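6-phosphofructokinase subunit beta (Saccharomyces cerevisiae, PDB 3O8O) catalyses the ATP-dependent phosphorylation of fructose 6-phosphate to fructose 1,6-bisphosphate, the first committing step of glycolysis. Local coordinates at residues A522-N527 / D566-N571; S572-T577 / I747-T752; N542-Y547 / A656-V661; Y589-G594 / L625-A630. All coordinates share one frame; numbering follows the deposited sequence.

Contact 1: A522-N527 / D566-N571. With FDP (2,6-di-O-phosphono-beta-D-fructofuranose), chain L.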
loop_
_atom_site.group_PDB
_atom_site.type_symbol
_atom_site.label_atom_id
_atom_site.label_comp_id
_atom_site.label_asym_id
_atom_site.label_seq_id
_atom_site.Cartn_x
_atom_site.Cartn_y
_atom_site.Cartn_z
ATOM N N ALA B 522 10.087 -2.781 -29.474
ATOM C CA ALA B 522 8.715 -2.305 -29.342
ATOM C C ALA B 522 8.210 -2.359 -27.893
ATOM O O ALA B 522 8.072 -3.424 -27.271
ATOM C CB ALA B 522 7.806 -3.092 -30.243
ATOM N N THR B 523 7.945 -1.171 -27.367
ATOM C CA THR B 523 7.463 -0.973 -26.009
ATOM C C THR B 523 7.233 0.521 -25.921
ATOM O O THR B 523 8.084 1.283 -26.348
ATOM C CB THR B 523 8.518 -1.343 -24.989
ATOM O OG1 THR B 523 8.363 -0.515 -23.838
ATOM C CG2 THR B 523 9.893 -1.101 -25.540
ATOM N N LEU B 524 6.090 0.947 -25.387
ATOM C CA LEU B 524 5.787 2.381 -25.277
ATOM C C LEU B 524 6.810 3.115 -24.392
ATOM O O LEU B 524 6.911 4.338 -24.427
ATOM C CB LEU B 524 4.359 2.575 -24.735
ATOM C CG LEU B 524 3.997 1.894 -23.397
ATOM C CD1 LEU B 524 4.579 2.724 -22.285
ATOM C CD2 LEU B 524 2.470 1.784 -23.190
ATOM N N SER B 525 7.582 2.351 -23.627
ATOM C CA SER B 525 8.576 2.906 -22.736
ATOM C C SER B 525 9.862 3.339 -23.405
ATOM O O SER B 525 10.575 4.191 -22.876
ATOM C CB SER B 525 8.934 1.896 -21.668
ATOM O OG SER B 525 7.761 1.357 -21.137
ATOM N N ASN B 526 10.177 2.728 -24.543
ATOM C CA ASN B 526 11.398 3.035 -25.288
ATOM C C ASN B 526 12.622 2.752 -24.415
ATOM O O ASN B 526 13.564 3.550 -24.346
ATOM C CB ASN B 526 11.379 4.496 -25.748
ATOM C CG ASN B 526 12.342 4.754 -26.889
ATOM O OD1 ASN B 526 12.395 3.985 -27.847
ATOM N ND2 ASN B 526 13.106 5.835 -26.800
ATOM N N ASN B 527 12.597 1.592 -23.761
ATOM C CA ASN B 527 13.673 1.172 -22.856
ATOM C C ASN B 527 14.606 0.100 -23.410
ATOM O O ASN B 527 15.484 -0.405 -22.698
ATOM C CB ASN B 527 13.078 0.668 -21.525
ATOM C CG ASN B 527 12.206 -0.581 -21.691
ATOM O OD1 ASN B 527 11.356 -0.658 -22.583
ATOM N ND2 ASN B 527 12.402 -1.551 -20.817
ATOM N N ASP B 566 0.052 9.722 -12.924
ATOM C CA ASP B 566 0.937 8.564 -12.929
ATOM C C ASP B 566 1.258 8.199 -14.392
ATOM O O ASP B 566 0.348 8.008 -15.179
ATOM C CB ASP B 566 0.234 7.411 -12.230
ATOM C CG ASP B 566 1.089 6.173 -12.164
ATOM O OD1 ASP B 566 2.219 6.291 -11.648
ATOM O OD2 ASP B 566 0.636 5.094 -12.618
ATOM N N CYS B 567 2.540 8.116 -14.752
ATOM C CA CYS B 567 2.960 7.799 -16.127
ATOM C C CYS B 567 3.702 6.482 -16.219
ATOM O O CYS B 567 4.305 6.061 -15.249
ATOM C CB CYS B 567 3.867 8.888 -16.660
ATOM S SG CYS B 567 3.036 10.443 -16.752
ATOM N N GLN B 568 3.662 5.833 -17.382
ATOM C CA GLN B 568 4.339 4.557 -17.548
ATOM C C GLN B 568 5.738 4.713 -18.058
ATOM O O GLN B 568 6.228 5.828 -18.208
ATOM C CB GLN B 568 3.558 3.647 -18.488
ATOM C CG GLN B 568 2.442 2.908 -17.773
ATOM C CD GLN B 568 1.693 1.938 -18.658
ATOM O OE1 GLN B 568 0.686 1.354 -18.253
ATOM N NE2 GLN B 568 2.177 1.761 -19.877
ATOM N N GLY B 569 6.394 3.589 -18.295
ATOM C CA GLY B 569 7.730 3.646 -18.807
ATOM C C GLY B 569 8.751 2.988 -17.917
ATOM O O GLY B 569 9.953 3.172 -18.115
ATOM N N GLY B 570 8.312 2.225 -16.932
ATOM C CA GLY B 570 9.284 1.577 -16.069
ATOM C C GLY B 570 10.391 2.498 -15.552
ATOM O O GLY B 570 10.132 3.494 -14.856
ATOM N N ASN B 571 11.636 2.187 -15.870
ATOM C CA ASN B 571 12.708 3.026 -15.390
ATOM C C ASN B 571 13.113 4.085 -16.400
ATOM O O ASN B 571 14.111 4.804 -16.187
ATOM C CB ASN B 571 13.927 2.182 -15.038
ATOM C CG ASN B 571 13.692 1.279 -13.858
ATOM O OD1 ASN B 571 13.112 1.684 -12.861
ATOM N ND2 ASN B 571 14.166 0.060 -13.954
HETATM P P1 FDP L . 7.825 -2.292 -20.121
HETATM O O1P FDP L . 8.582 -3.473 -20.592
HETATM O O2P FDP L . 7.749 -1.152 -21.252
HETATM O O3P FDP L . 8.532 -1.605 -18.847
HETATM O O1 FDP L . 5.097 0.602 -18.435
HETATM C C1 FDP L . 6.037 -0.450 -18.672
HETATM C C2 FDP L . 5.351 -1.632 -19.360
HETATM O O2 FDP L . 6.300 -2.638 -19.733
HETATM C C3 FDP L . 4.545 -1.145 -20.566
HETATM O O3 FDP L . 5.163 -1.640 -21.756
HETATM C C4 FDP L . 3.198 -1.832 -20.365
HETATM O O4 FDP L . 2.178 -0.999 -20.922
HETATM C C5 FDP L . 3.117 -1.807 -18.843
HETATM O O5 FDP L . 4.424 -2.249 -18.459
HETATM C C6 FDP L . 2.076 -2.753 -18.242
HETATM O O6 FDP L . 2.460 -4.117 -18.439
HETATM P P2 FDP L . 1.802 -5.296 -17.563
HETATM O O4P FDP L . 2.510 -6.581 -17.748
HETATM O O5P FDP L . 1.806 -4.814 -16.029
HETATM O O6P FDP L . 0.259 -5.358 -18.012
#

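Contact 2: S572-T577 / I747-T752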
loop_
_atom_site.group_PDB
_atom_site.type_symbol
_atom_site.label_atom_id
_atom_site.label_comp_id
_atom_site.label_asym_id
_atom_site.label_seq_id
_atom_site.Cartn_x
_atom_site.Cartn_y
_atom_site.Cartn_z
ATOM N N SER B 572 12.364 4.174 -17.494
ATOM C CA SER B 572 12.663 5.148 -18.533
ATOM C C SER B 572 11.744 6.361 -18.489
ATOM O O SER B 572 10.521 6.232 -18.618
ATOM C CB SER B 572 12.560 4.511 -19.907
ATOM O OG SER B 572 12.624 5.523 -20.896
ATOM N N GLY B 573 12.349 7.537 -18.329
ATOM C CA GLY B 573 11.591 8.775 -18.279
ATOM C C GLY B 573 11.246 9.333 -19.653
ATOM O O GLY B 573 10.731 10.444 -19.795
ATOM N N TYR B 574 11.512 8.546 -20.679
ATOM C CA TYR B 574 11.228 8.989 -22.021
ATOM C C TYR B 574 9.783 9.484 -22.203
ATOM O O TYR B 574 9.553 10.628 -22.611
ATOM C CB TYR B 574 11.514 7.863 -23.006
ATOM C CG TYR B 574 11.168 8.248 -24.416
ATOM C CD1 TYR B 574 12.010 9.069 -25.170
ATOM C CD2 TYR B 574 9.997 7.794 -24.996
ATOM C CE1 TYR B 574 11.687 9.414 -26.471
ATOM C CE2 TYR B 574 9.668 8.125 -26.273
ATOM C CZ TYR B 574 10.510 8.929 -27.019
ATOM O OH TYR B 574 10.172 9.181 -28.329
ATOM N N LEU B 575 8.812 8.625 -21.899
ATOM C CA LEU B 575 7.406 8.980 -22.063
ATOM C C LEU B 575 6.964 10.186 -21.242
ATOM O O LEU B 575 6.308 11.095 -21.755
ATOM C CB LEU B 575 6.532 7.780 -21.739
ATOM C CG LEU B 575 5.002 7.967 -21.827
ATOM C CD1 LEU B 575 4.506 8.416 -23.207
ATOM C CD2 LEU B 575 4.371 6.650 -21.455
ATOM N N ALA B 576 7.315 10.206 -19.965
ATOM C CA ALA B 576 6.934 11.332 -19.125
ATOM C C ALA B 576 7.535 12.638 -19.668
ATOM O O ALA B 576 6.865 13.674 -19.709
ATOM C CB ALA B 576 7.406 11.087 -17.708
ATOM N N THR B 577 8.795 12.575 -20.097
ATOM C CA THR B 577 9.482 13.748 -20.615
ATOM C C THR B 577 8.830 14.343 -21.832
ATOM O O THR B 577 8.451 15.516 -21.819
ATOM C CB THR B 577 10.938 13.459 -20.970
ATOM O OG1 THR B 577 11.657 13.106 -19.779
ATOM C CG2 THR B 577 11.569 14.690 -21.608
ATOM N N ILE B 747 21.169 7.390 -21.049
ATOM C CA ILE B 747 19.877 7.957 -21.431
ATOM C C ILE B 747 20.110 9.023 -22.483
ATOM O O ILE B 747 21.004 9.850 -22.324
ATOM C CB ILE B 747 19.147 8.595 -20.252
ATOM C CG1 ILE B 747 20.142 9.153 -19.246
ATOM C CG2 ILE B 747 18.241 7.575 -19.610
ATOM C CD1 ILE B 747 19.464 9.920 -18.129
ATOM N N HIS B 748 19.317 9.020 -23.549
ATOM C CA HIS B 748 19.543 9.994 -24.588
ATOM C C HIS B 748 18.607 11.192 -24.670
ATOM O O HIS B 748 18.514 11.808 -25.740
ATOM C CB HIS B 748 19.604 9.302 -25.955
ATOM C CG HIS B 748 18.282 8.795 -26.447
ATOM N ND1 HIS B 748 17.854 7.500 -26.231
ATOM C CD2 HIS B 748 17.299 9.403 -27.159
ATOM C CE1 HIS B 748 16.666 7.330 -26.793
ATOM N NE2 HIS B 748 16.307 8.470 -27.361
ATOM N N TRP B 749 17.949 11.571 -23.572
ATOM C CA TRP B 749 17.038 12.727 -23.663
ATOM C C TRP B 749 17.063 13.701 -22.503
ATOM O O TRP B 749 16.142 14.515 -22.344
ATOM C CB TRP B 749 15.614 12.241 -23.848
ATOM C CG TRP B 749 15.286 11.317 -22.773
ATOM C CD1 TRP B 749 15.083 11.624 -21.453
ATOM C CD2 TRP B 749 15.258 9.896 -22.865
ATOM N NE1 TRP B 749 14.939 10.471 -20.711
ATOM C CE2 TRP B 749 15.043 9.394 -21.553
ATOM C CE3 TRP B 749 15.399 8.992 -23.925
ATOM C CZ2 TRP B 749 14.970 8.029 -21.274
ATOM C CZ3 TRP B 749 15.326 7.628 -23.649
ATOM C CH2 TRP B 749 15.115 7.161 -22.331
ATOM N N GLN B 750 18.133 13.639 -21.719
ATOM C CA GLN B 750 18.280 14.492 -20.551
ATOM C C GLN B 750 18.288 15.974 -20.916
ATOM O O GLN B 750 17.903 16.818 -20.105
ATOM C CB GLN B 750 19.565 14.113 -19.803
ATOM C CG GLN B 750 19.552 14.483 -18.321
ATOM C CD GLN B 750 18.496 13.712 -17.511
ATOM O OE1 GLN B 750 18.213 14.054 -16.355
ATOM N NE2 GLN B 750 17.924 12.665 -18.108
ATOM N N ALA B 751 18.702 16.288 -22.142
ATOM C CA ALA B 751 18.786 17.673 -22.594
ATOM C C ALA B 751 17.434 18.342 -22.806
ATOM O O ALA B 751 17.232 19.519 -22.463
ATOM C CB ALA B 751 19.592 17.741 -23.867
ATOM N N THR B 752 16.501 17.595 -23.372
ATOM C CA THR B 752 15.195 18.174 -23.626
ATOM C C THR B 752 14.430 18.374 -22.327
ATOM O O THR B 752 13.491 19.162 -22.263
ATOM C CB THR B 752 14.411 17.303 -24.631
ATOM O OG1 THR B 752 13.250 16.744 -24.007
ATOM C CG2 THR B 752 15.315 16.200 -25.165
#

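Contact 3: N542-Y547 / A656-V661. With FDP (2,6-di-O-phosphono-beta-D-fructofuranose), chain L.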
loop_
_atom_site.group_PDB
_atom_site.type_symbol
_atom_site.label_atom_id
_atom_site.label_comp_id
_atom_site.label_asym_id
_atom_site.label_seq_id
_atom_site.Cartn_x
_atom_site.Cartn_y
_atom_site.Cartn_z
ATOM N N ASN B 542 0.966 9.908 -27.658
ATOM C CA ASN B 542 -0.243 10.636 -27.988
ATOM C C ASN B 542 -1.354 10.309 -27.000
ATOM O O ASN B 542 -2.103 11.184 -26.563
ATOM C CB ASN B 542 -0.674 10.306 -29.419
ATOM C CG ASN B 542 -0.009 11.192 -30.436
ATOM O OD1 ASN B 542 -0.441 12.332 -30.660
ATOM N ND2 ASN B 542 1.062 10.687 -31.054
ATOM N N ALA B 543 -1.452 9.032 -26.664
ATOM C CA ALA B 543 -2.457 8.550 -25.741
ATOM C C ALA B 543 -2.385 9.337 -24.453
ATOM O O ALA B 543 -3.404 9.808 -23.926
ATOM C CB ALA B 543 -2.209 7.097 -25.445
ATOM N N LEU B 544 -1.159 9.460 -23.947
ATOM C CA LEU B 544 -0.902 10.167 -22.707
ATOM C C LEU B 544 -1.142 11.644 -22.895
ATOM O O LEU B 544 -1.809 12.268 -22.088
ATOM C CB LEU B 544 0.525 9.921 -22.245
ATOM C CG LEU B 544 0.971 10.577 -20.935
ATOM C CD1 LEU B 544 -0.023 10.263 -19.850
ATOM C CD2 LEU B 544 2.327 10.056 -20.511
ATOM N N MET B 545 -0.630 12.196 -23.984
ATOM C CA MET B 545 -0.799 13.613 -24.252
ATOM C C MET B 545 -2.260 14.043 -24.286
ATOM O O MET B 545 -2.626 15.052 -23.686
ATOM C CB MET B 545 -0.135 13.989 -25.564
ATOM C CG MET B 545 -0.418 15.404 -25.967
ATOM S SD MET B 545 -0.060 15.699 -27.714
ATOM C CE MET B 545 -1.457 14.968 -28.472
ATOM N N GLU B 546 -3.100 13.298 -24.995
ATOM C CA GLU B 546 -4.510 13.661 -25.049
ATOM C C GLU B 546 -5.160 13.526 -23.671
ATOM O O GLU B 546 -5.997 14.347 -23.292
ATOM C CB GLU B 546 -5.241 12.796 -26.061
ATOM C CG GLU B 546 -4.779 13.042 -27.445
ATOM C CD GLU B 546 -5.663 12.370 -28.446
ATOM O OE1 GLU B 546 -5.804 11.141 -28.337
ATOM O OE2 GLU B 546 -6.219 13.057 -29.339
ATOM N N TYR B 547 -4.775 12.484 -22.932
ATOM C CA TYR B 547 -5.307 12.255 -21.598
ATOM C C TYR B 547 -5.034 13.518 -20.794
ATOM O O TYR B 547 -5.956 14.122 -20.229
ATOM C CB TYR B 547 -4.591 11.083 -20.952
ATOM C CG TYR B 547 -5.066 10.729 -19.553
ATOM C CD1 TYR B 547 -6.043 9.777 -19.350
ATOM C CD2 TYR B 547 -4.508 11.343 -18.427
ATOM C CE1 TYR B 547 -6.452 9.435 -18.085
ATOM C CE2 TYR B 547 -4.917 11.009 -17.136
ATOM C CZ TYR B 547 -5.891 10.048 -16.981
ATOM O OH TYR B 547 -6.305 9.675 -15.728
ATOM N N ALA B 656 -4.119 11.152 -10.785
ATOM C CA ALA B 656 -4.691 10.722 -12.054
ATOM C C ALA B 656 -3.940 9.498 -12.513
ATOM O O ALA B 656 -2.714 9.528 -12.604
ATOM C CB ALA B 656 -4.582 11.819 -13.087
ATOM N N TYR B 657 -4.676 8.423 -12.776
ATOM C CA TYR B 657 -4.056 7.190 -13.224
ATOM C C TYR B 657 -4.579 6.703 -14.570
ATOM O O TYR B 657 -5.414 5.798 -14.627
ATOM C CB TYR B 657 -4.243 6.095 -12.177
ATOM C CG TYR B 657 -3.480 6.303 -10.900
ATOM C CD1 TYR B 657 -4.020 7.038 -9.862
ATOM C CD2 TYR B 657 -2.242 5.731 -10.712
ATOM C CE1 TYR B 657 -3.338 7.199 -8.640
ATOM C CE2 TYR B 657 -1.556 5.876 -9.513
ATOM C CZ TYR B 657 -2.109 6.611 -8.475
ATOM O OH TYR B 657 -1.429 6.741 -7.285
ATOM N N PRO B 658 -4.082 7.289 -15.671
ATOM C CA PRO B 658 -4.515 6.899 -17.014
ATOM C C PRO B 658 -4.256 5.420 -17.222
ATOM O O PRO B 658 -4.955 4.753 -17.980
ATOM C CB PRO B 658 -3.689 7.806 -17.928
ATOM C CG PRO B 658 -2.490 8.076 -17.129
ATOM C CD PRO B 658 -3.010 8.285 -15.746
ATOM N N GLY B 659 -3.248 4.911 -16.537
ATOM C CA GLY B 659 -2.967 3.496 -16.622
ATOM C C GLY B 659 -2.654 2.859 -17.966
ATOM O O GLY B 659 -1.736 3.278 -18.672
ATOM N N HIS B 660 -3.408 1.822 -18.317
ATOM C CA HIS B 660 -3.183 1.122 -19.564
ATOM C C HIS B 660 -3.677 1.817 -20.824
ATOM O O HIS B 660 -3.339 1.368 -21.918
ATOM C CB HIS B 660 -3.769 -0.293 -19.502
ATOM C CG HIS B 660 -2.903 -1.272 -18.766
ATOM N ND1 HIS B 660 -2.939 -1.434 -17.396
ATOM C CD2 HIS B 660 -1.940 -2.111 -19.211
ATOM C CE1 HIS B 660 -2.037 -2.329 -17.034
ATOM N NE2 HIS B 660 -1.417 -2.753 -18.115
ATOM N N VAL B 661 -4.463 2.890 -20.716
ATOM C CA VAL B 661 -4.885 3.523 -21.946
ATOM C C VAL B 661 -3.627 4.054 -22.545
ATOM O O VAL B 661 -3.593 4.468 -23.698
ATOM C CB VAL B 661 -5.841 4.715 -21.774
ATOM C CG1 VAL B 661 -7.166 4.235 -21.295
ATOM C CG2 VAL B 661 -5.234 5.751 -20.884
HETATM P P1 FDP L . 7.825 -2.292 -20.121
HETATM O O1P FDP L . 8.582 -3.473 -20.592
HETATM O O2P FDP L . 7.749 -1.152 -21.252
HETATM O O3P FDP L . 8.532 -1.605 -18.847
HETATM O O1 FDP L . 5.097 0.602 -18.435
HETATM C C1 FDP L . 6.037 -0.450 -18.672
HETATM C C2 FDP L . 5.351 -1.632 -19.360
HETATM O O2 FDP L . 6.300 -2.638 -19.733
HETATM C C3 FDP L . 4.545 -1.145 -20.566
HETATM O O3 FDP L . 5.163 -1.640 -21.756
HETATM C C4 FDP L . 3.198 -1.832 -20.365
HETATM O O4 FDP L . 2.178 -0.999 -20.922
HETATM C C5 FDP L . 3.117 -1.807 -18.843
HETATM O O5 FDP L . 4.424 -2.249 -18.459
HETATM C C6 FDP L . 2.076 -2.753 -18.242
HETATM O O6 FDP L . 2.460 -4.117 -18.439
HETATM P P2 FDP L . 1.802 -5.296 -17.563
HETATM O O4P FDP L . 2.510 -6.581 -17.748
HETATM O O5P FDP L . 1.806 -4.814 -16.029
HETATM O O6P FDP L . 0.259 -5.358 -18.012
#

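Contact 4: Y589-G594 / L625-A630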
loop_
_atom_site.group_PDB
_atom_site.type_symbol
_atom_site.label_atom_id
_atom_site.label_comp_id
_atom_site.label_asym_id
_atom_site.label_seq_id
_atom_site.Cartn_x
_atom_site.Cartn_y
_atom_site.Cartn_z
ATOM N N TYR B 589 8.367 14.285 -13.006
ATOM C CA TYR B 589 9.324 13.517 -12.233
ATOM C C TYR B 589 9.641 12.219 -12.982
ATOM O O TYR B 589 8.723 11.536 -13.444
ATOM C CB TYR B 589 8.741 13.202 -10.852
ATOM C CG TYR B 589 8.530 14.412 -9.980
ATOM C CD1 TYR B 589 7.311 14.632 -9.351
ATOM C CD2 TYR B 589 9.538 15.344 -9.794
ATOM C CE1 TYR B 589 7.108 15.766 -8.557
ATOM C CE2 TYR B 589 9.350 16.470 -9.010
ATOM C CZ TYR B 589 8.135 16.678 -8.393
ATOM O OH TYR B 589 7.939 17.784 -7.593
ATOM N N VAL B 590 10.929 11.879 -13.096
ATOM C CA VAL B 590 11.340 10.672 -13.804
ATOM C C VAL B 590 12.179 9.718 -12.991
ATOM O O VAL B 590 12.834 10.116 -12.044
ATOM C CB VAL B 590 12.085 11.026 -15.054
ATOM C CG1 VAL B 590 11.087 11.567 -16.084
ATOM C CG2 VAL B 590 13.169 12.055 -14.735
ATOM N N PRO B 591 12.198 8.435 -13.377
ATOM C CA PRO B 591 12.969 7.433 -12.635
ATOM C C PRO B 591 14.427 7.769 -12.490
ATOM O O PRO B 591 15.017 7.577 -11.436
ATOM C CB PRO B 591 12.763 6.151 -13.445
ATOM C CG PRO B 591 11.482 6.404 -14.214
ATOM C CD PRO B 591 11.615 7.854 -14.600
ATOM N N GLU B 592 15.012 8.273 -13.560
ATOM C CA GLU B 592 16.421 8.600 -13.538
ATOM C C GLU B 592 16.798 9.697 -12.542
ATOM O O GLU B 592 17.933 9.760 -12.099
ATOM C CB GLU B 592 16.857 8.966 -14.950
ATOM C CG GLU B 592 16.471 7.881 -15.968
ATOM C CD GLU B 592 15.214 8.221 -16.768
ATOM O OE1 GLU B 592 14.370 8.982 -16.247
ATOM O OE2 GLU B 592 15.068 7.717 -17.914
ATOM N N GLU B 593 15.840 10.540 -12.169
ATOM C CA GLU B 593 16.098 11.624 -11.232
ATOM C C GLU B 593 15.539 11.409 -9.847
ATOM O O GLU B 593 16.164 11.790 -8.859
ATOM C CB GLU B 593 15.528 12.921 -11.749
ATOM C CG GLU B 593 16.349 13.586 -12.804
ATOM C CD GLU B 593 15.781 14.944 -13.138
ATOM O OE1 GLU B 593 15.447 15.679 -12.185
ATOM O OE2 GLU B 593 15.666 15.280 -14.337
ATOM N N GLY B 594 14.350 10.828 -9.769
ATOM C CA GLY B 594 13.731 10.587 -8.475
ATOM C C GLY B 594 12.966 11.814 -8.028
ATOM O O GLY B 594 12.783 12.766 -8.799
ATOM N N LEU B 625 3.562 15.555 -14.204
ATOM C CA LEU B 625 3.619 14.193 -14.722
ATOM C C LEU B 625 4.644 13.468 -13.901
ATOM O O LEU B 625 5.734 13.959 -13.664
ATOM C CB LEU B 625 4.003 14.145 -16.204
ATOM C CG LEU B 625 3.113 14.938 -17.174
ATOM C CD1 LEU B 625 3.285 14.337 -18.558
ATOM C CD2 LEU B 625 1.629 14.911 -16.758
ATOM N N LYS B 626 4.291 12.285 -13.455
ATOM C CA LYS B 626 5.214 11.550 -12.647
ATOM C C LYS B 626 5.322 10.095 -13.073
ATOM O O LYS B 626 4.373 9.331 -12.949
ATOM C CB LYS B 626 4.776 11.667 -11.181
ATOM C CG LYS B 626 5.625 10.925 -10.161
ATOM C CD LYS B 626 4.997 9.630 -9.796
ATOM C CE LYS B 626 5.849 8.843 -8.824
ATOM N NZ LYS B 626 5.166 7.571 -8.389
ATOM N N SER B 627 6.473 9.729 -13.618
ATOM C CA SER B 627 6.712 8.353 -13.978
ATOM C C SER B 627 6.600 7.614 -12.642
ATOM O O SER B 627 7.148 8.074 -11.636
ATOM C CB SER B 627 8.136 8.179 -14.516
ATOM O OG SER B 627 8.248 8.562 -15.884
ATOM N N THR B 628 5.905 6.479 -12.622
ATOM C CA THR B 628 5.763 5.703 -11.396
ATOM C C THR B 628 7.103 5.387 -10.720
ATOM O O THR B 628 7.244 5.553 -9.505
ATOM C CB THR B 628 5.066 4.381 -11.660
ATOM O OG1 THR B 628 3.841 4.632 -12.358
ATOM C CG2 THR B 628 4.782 3.664 -10.373
ATOM N N ASN B 629 8.086 4.941 -11.500
ATOM C CA ASN B 629 9.376 4.595 -10.918
ATOM C C ASN B 629 10.162 5.802 -10.508
ATOM O O ASN B 629 11.307 5.689 -10.058
ATOM C CB ASN B 629 10.181 3.717 -11.867
ATOM C CG ASN B 629 9.643 2.301 -11.922
ATOM O OD1 ASN B 629 8.535 2.027 -11.431
ATOM N ND2 ASN B 629 10.410 1.392 -12.523
ATOM N N ALA B 630 9.552 6.973 -10.658
ATOM C CA ALA B 630 10.227 8.181 -10.210
ATOM C C ALA B 630 10.321 8.156 -8.669
ATOM O O ALA B 630 11.123 8.864 -8.089
ATOM C CB ALA B 630 9.486 9.388 -10.677
#

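Contact 1: A522-N527 / D566-N571
The allosteric activator site for fructose 2,6-bisphosphate brings Leu524 and Ser525 against Gln568 and Gly569, with the bound sugar bisphosphate held by both loops. Thr523 to Asn526 form a type I turn, closed by a bond from Asn526 N to Thr523 O. An ST turn lies within it: Thr523 OG1 accepts from Ser525 N at 3.0 Å, at an N-H...O angle of 148°. The same OG1 donates to phosphate oxygen O2P of the ligand, 2.7 Å away. Ser525 OG, anti to its carbonyl carbon (chi1 -47°), donates to O2P as well, so two hydroxyls grip one oxygen of the 2-phosphate. Ser525 OG also lies 3.3 Å from Gly569 CA. Close by, Gly569 N donates to the ligand's O1 at 3.3 Å in a fairly straight bond of 161°. A CB on Gly569 would press on the carbonyl oxygen of Gln568. Leu524 CD1 touches Gln568 CB at 4.0 Å, and the two side chains cross at about a right angle. Gln568 CB also packs against O1. Behind the pocket, Leu524 rests on Ala540 of helix 537-558 and on Leu575 of helix 574-583. The first loop follows strand 519-521, while the second leaves the C-terminal end of strand 561-567, which lies between strands 622-627 and 652-656.

Contact 2: S572-T577 / I747-T752
One face of the Trp749 indole carries Tyr574, the opposite face carries Ile747 CB, and His748 NE2 lies at the indole edge, in its plane. Trp749 CE3 in turn sits over the centre of the His748 ring. Tyr574 and Trp749 make a T-shaped (edge-to-face) pair: the tyrosine edge points at the six-membered ring, centroids 5.3 Å apart and planes at 64°. Tyr574 CB adds a CH-pi contact over that ring, 3.8 Å from its centroid. The pair joins the start of helix 574-583, where Gly573 is the N-cap residue, to the residues leading into helix 750-760. Just before that cap, Ser572 OG accepts from Tyr574 N at 3.2 Å in an ST turn. It is also hydrogen-bonded to Ser525 O, and it lies 3.3 Å from Trp749 CH2. An alanine in place of Trp749 would probably open a gap beside the helix start and leave the Tyr574 ring edge without the face it meets. Farther along, the two helices touch where Thr577 CG2 lies 3.6 Å from Thr752 OG1.

Contact 3: N542-Y547 / A656-V661
Tyr547 and Pro658 pack tightly, whereas the Ala543 and Val661 end of the contact is looser and partly exposed. Pro658 CB lies over the centre of the tyrosine ring in a CH-pi contact, and the two side chains cross at about a right angle. Tyr547 CG is anti to its backbone N (chi1 -179°), on a CB that already points at the loop. At the ring edge, near its plane, Ala656 CB lies 3.8 Å from Tyr547 OH. That hydroxyl has its hydrogen-bond partner elsewhere, in the backbone of a chain of another protein. Leu544 belongs to this buried part, its CD1 4.3 Å from Pro658 CG. The contact sets helix 537-558 against the loop that leaves strand 652-656, an edge strand, within this chain, of a four-stranded parallel sheet in the C-terminal phosphofructokinase domain. Val565 of strand 561-567 touches both Tyr547 and Pro658. On the looser side, Val661 CG2 is 4.4 Å from Tyr547 CD1. Ala543 CB lies 3.4 Å from the carbonyl oxygen Val661 O. An aromatic side chain of that other protein's chain also packs on Val661. One residue back, His660 turns to the activator pocket. Its NE2 donates in a bond of 158° to O6P of the bound sugar bisphosphate, 3.1 Å away at the edge of the imidazole.

Contact 4: Y589-G594 / L625-A630
Tyr589 and Lys626 form a parallel beta bridge between strands 587-589 and 622-627, with both side chains on one face of the sheet. Tyr589 N donates to Leu625 O at 2.7 Å, and Ser627 N donates to Tyr589 O at 2.9 Å. These two N-H...O bonds set the register of the strands. Lys626 CB starts 4.3 Å from Tyr589 CB. Its CG, anti to the backbone N (chi1 179°), lies 3.9 Å from Tyr589 CB, at the edge of the tyrosine ring. A bend at chi2 turns CD aside from the ring, and CE continues the chain toward the tip. There NZ donates to Thr628 O at 3.1 Å and is also hydrogen-bonded to Leu634 O. An alanine in place of Lys626 would probably leave both carbonyls without this donor and open a gap beside the Tyr589 ring. Beyond the bridge, Pro591 takes over: its CD packs on Ser627 CB at 3.5 Å and its CG on Asn629 CB. Tyr589 OH is hydrogen-bonded to Asp603. The lysine charge meets backbone carbonyls, which probably helps hold the turn after strand 622-627 in place.

Overall arrangement
All four contacts lie in the C-terminal regulatory domain. Contact 2 is about 11 Å from contact 1 and about 10 Å from contact 4, centre to centre; contact 3 is about 12 Å from contact 1 and about 17 Å from contact 2. Strand 561-567 of the four-stranded parallel sheet links contacts 1, 3 and 4, with neighbours 622-627 and 652-656. Contact 1 closes before contacts 2 and 4 open, contact 4 is nested within contacts 2 and 3, and contacts 1 and 3 alternate. Contacts 1 and 3 both reach the bound bisphosphate. Helix 574-583, which follows strand 561-567, carries part of contact 2. Activator-binding loops are thus packed directly against the sheet ends and helices of this domain.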